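PDB 1GU2: cytochrome c'' from Methylophilus methylotrophus, which binds a covalently attached heme c and probably serves in electron transfer. Local coordinates for residues 4-7 against 8-12. Numbering follows the deposited sequence.
Sequences NAEK and LVYKY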
ATOM      1  N   ASN A   4     -13.502  -1.119  -5.446  1.00 12.36           N
ATOM      2  CA  ASN A   4     -13.234  -1.792  -4.166  1.00 13.09           C
ATOM      3  C   ASN A   4     -12.164  -1.059  -3.402  1.00 11.24           C
ATOM      4  O   ASN A   4     -12.245  -1.008  -2.176  1.00 11.89           O
ATOM      5  CB  ASN A   4     -12.842  -3.245  -4.385  1.00 14.21           C
ATOM      6  CG  ASN A   4     -14.097  -3.919  -4.921  1.00 31.48           C
ATOM      7  OD1 ASN A   4     -15.266  -3.570  -4.703  1.00 61.57           O
ATOM      8  ND2 ASN A   4     -13.874  -4.890  -5.743  1.00 42.65           N
ATOM      9  N   ALA A   5     -11.166  -0.511  -4.103  1.00 10.90           N
ATOM     10  CA  ALA A   5     -10.105   0.227  -3.391  1.00 10.81           C
ATOM     11  C   ALA A   5     -10.709   1.419  -2.691  1.00 10.25           C
ATOM     12  O   ALA A   5     -10.413   1.677  -1.531  1.00 10.66           O
ATOM     13  CB  ALA A   5      -8.983   0.613  -4.379  1.00 11.50           C
ATOM     14  N   GLU A   6     -11.532   2.192  -3.392  1.00 10.11           N
ATOM     15  CA  GLU A   6     -12.114   3.367  -2.781  1.00 10.10           C
ATOM     16  C   GLU A   6     -12.932   3.003  -1.537  1.00  9.64           C
ATOM     17  O   GLU A   6     -12.850   3.673  -0.505  1.00 10.09           O
ATOM     18  CB  GLU A   6     -12.973   4.114  -3.816  1.00 11.13           C
ATOM     19  CG  GLU A   6     -13.512   5.431  -3.308  1.00 12.76           C
ATOM     20  CD  GLU A   6     -14.494   6.117  -4.232  1.00 12.80           C
ATOM     21  OE1 GLU A   6     -15.365   6.895  -3.728  1.00 14.36           O
ATOM     22  OE2 GLU A   6     -14.385   5.955  -5.463  1.00 15.86           O
ATOM     23  N   LYS A   7     -13.757   1.964  -1.619  1.00  9.57           N
ATOM     24  CA  LYS A   7     -14.545   1.576  -0.450  1.00 10.15           C
ATOM     25  C   LYS A   7     -13.665   1.148   0.721  1.00 10.09           C
ATOM     26  O   LYS A   7     -14.012   1.388   1.887  1.00 10.44           O
ATOM     27  CB  LYS A   7     -15.516   0.471  -0.872  1.00 10.39           C
ATOM     28  CG  LYS A   7     -16.649   0.940  -1.797  1.00 11.13           C
ATOM     29  CD  LYS A   7     -17.696  -0.142  -2.021  1.00 14.05           C
ATOM     30  CE  LYS A   7     -17.083  -1.368  -2.708  1.00 13.01           C
ATOM     31  NZ  LYS A   7     -18.123  -2.459  -2.758  1.00 16.41           N
ATOM     32  N   LEU A   8     -12.520   0.518   0.457  1.00  9.76           N
ATOM     33  CA  LEU A   8     -11.579   0.140   1.528  1.00  9.85           C
ATOM     34  C   LEU A   8     -11.011   1.378   2.197  1.00  9.77           C
ATOM     35  O   LEU A   8     -10.770   1.355   3.425  1.00 10.27           O
ATOM     36  CB  LEU A   8     -10.474  -0.761   1.020  1.00 10.93           C
ATOM     37  CG  LEU A   8     -10.882  -2.223   0.753  1.00 10.86           C
ATOM     38  CD1 LEU A   8      -9.737  -2.909   0.018  1.00 13.41           C
ATOM     39  CD2 LEU A   8     -11.234  -2.978   2.005  1.00 14.33           C
ATOM     40  N   VAL A   9     -10.790   2.464   1.485  1.00  9.94           N
ATOM     41  CA  VAL A   9     -10.294   3.680   2.166  1.00 10.76           C
ATOM     42  C   VAL A   9     -11.269   4.121   3.239  1.00 10.26           C
ATOM     43  O   VAL A   9     -10.882   4.445   4.349  1.00 10.84           O
ATOM     44  CB  VAL A   9     -10.078   4.804   1.128  1.00  9.71           C
ATOM     45  CG1 VAL A   9      -9.705   6.141   1.807  1.00 11.33           C
ATOM     46  CG2 VAL A   9      -9.001   4.461   0.144  1.00 11.21           C
ATOM     47  N   TYR A  10     -12.607   4.121   2.961  1.00 11.43           N
ATOM     48  CA  TYR A  10     -13.558   4.507   4.012  1.00 12.28           C
ATOM     49  C   TYR A  10     -13.556   3.553   5.184  1.00 11.89           C
ATOM     50  O   TYR A  10     -13.602   3.955   6.342  1.00 13.20           O
ATOM     51  CB  TYR A  10     -15.017   4.614   3.549  1.00 16.76           C
ATOM     52  CG  TYR A  10     -15.094   5.515   2.343  1.00 18.62           C
ATOM     53  CD1 TYR A  10     -15.373   4.889   1.127  1.00 17.70           C
ATOM     54  CD2 TYR A  10     -14.901   6.892   2.408  1.00 25.78           C
ATOM     55  CE1 TYR A  10     -15.458   5.635  -0.033  1.00 18.10           C
ATOM     56  CE2 TYR A  10     -14.996   7.621   1.228  1.00 25.46           C
ATOM     57  CZ  TYR A  10     -15.281   6.997   0.026  1.00 20.76           C
ATOM     58  OH  TYR A  10     -15.360   7.747  -1.143  1.00 25.79           O
ATOM     59  N   LYS A  11     -13.513   2.262   4.875  1.00 11.32           N
ATOM     60  CA  LYS A  11     -13.505   1.243   5.918  1.00 11.53           C
ATOM     61  C   LYS A  11     -12.331   1.451   6.859  1.00 11.60           C
ATOM     62  O   LYS A  11     -12.483   1.538   8.086  1.00 12.63           O
ATOM     63  CB  LYS A  11     -13.482  -0.172   5.314  1.00 11.11           C
ATOM     64  CG  LYS A  11     -13.449  -1.257   6.354  1.00 15.72           C
ATOM     65  CD  LYS A  11     -13.481  -2.658   5.779  1.00 16.44           C
ATOM     66  CE  LYS A  11     -13.260  -3.687   6.880  1.00 21.95           C
ATOM     67  NZ  LYS A  11     -13.492  -5.074   6.296  1.00 25.88           N
ATOM     68  N   TYR A  12     -11.120   1.547   6.318  1.00 10.63           N
ATOM     69  CA  TYR A  12      -9.953   1.706   7.176  1.00 10.19           C
ATOM     70  C   TYR A  12      -9.919   3.077   7.851  1.00 10.78           C
ATOM     71  O   TYR A  12      -9.422   3.197   8.993  1.00 11.40           O
ATOM     72  CB  TYR A  12      -8.660   1.474   6.393  1.00  9.75           C
ATOM     73  CG  TYR A  12      -8.466   0.034   5.961  1.00 12.02           C
ATOM     74  CD1 TYR A  12      -8.543  -1.013   6.832  1.00 17.34           C
ATOM     75  CD2 TYR A  12      -8.176  -0.239   4.631  1.00 14.02           C
ATOM     76  CE1 TYR A  12      -8.355  -2.342   6.402  1.00 21.50           C
ATOM     77  CE2 TYR A  12      -7.984  -1.560   4.207  1.00 16.72           C
ATOM     78  CZ  TYR A  12      -8.084  -2.586   5.084  1.00 22.64           C
ATOM     79  OH  TYR A  12      -7.887  -3.870   4.635  1.00 31.85           O
TER
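Tyr10 and Glu6 meet one helical turn apart, their side chains running side by side in the same direction. The hydroxyl OH of Tyr10 donates to OE1 of Glu6 at 2.7 Å. OE1 lies at the ring edge, in the ring plane, and uses its anti lone pair. The carboxylate is turned 58° from the ring. Glu6 CG stands anti to the backbone N (chi1 -174°) and the chain runs on extended, which carries the carboxylate out to the hydroxyl. Glu6 CG packs 3.8 Å from Tyr10 CE1. An alanine in place of Glu6 would probably leave the Tyr10 hydroxyl without this acceptor and its ring freer to move. Elsewhere, Lys11 NZ forms a salt bridge with Glu89 of helix 85-100.

Backbone bonds of the i to i+4 alpha-helical pattern join the same turns within helix 2-19. Leu8 N donates to Asn4 O at 3.1 Å, Val9 N to Ala5 O at 3.1 Å, and Lys11 N to Lys7 O at 3.2 Å.

Apolar side chains mark the helix's buried side. Leu8 packs on Phe82 and Ile85, and Val9 touches Ile113 of helix 106-118. Both also meet the preceding turn: Leu8 CG sits 3.5 Å from Asn4 O, and Val9 CG2 3.5 Å from Ala5 O.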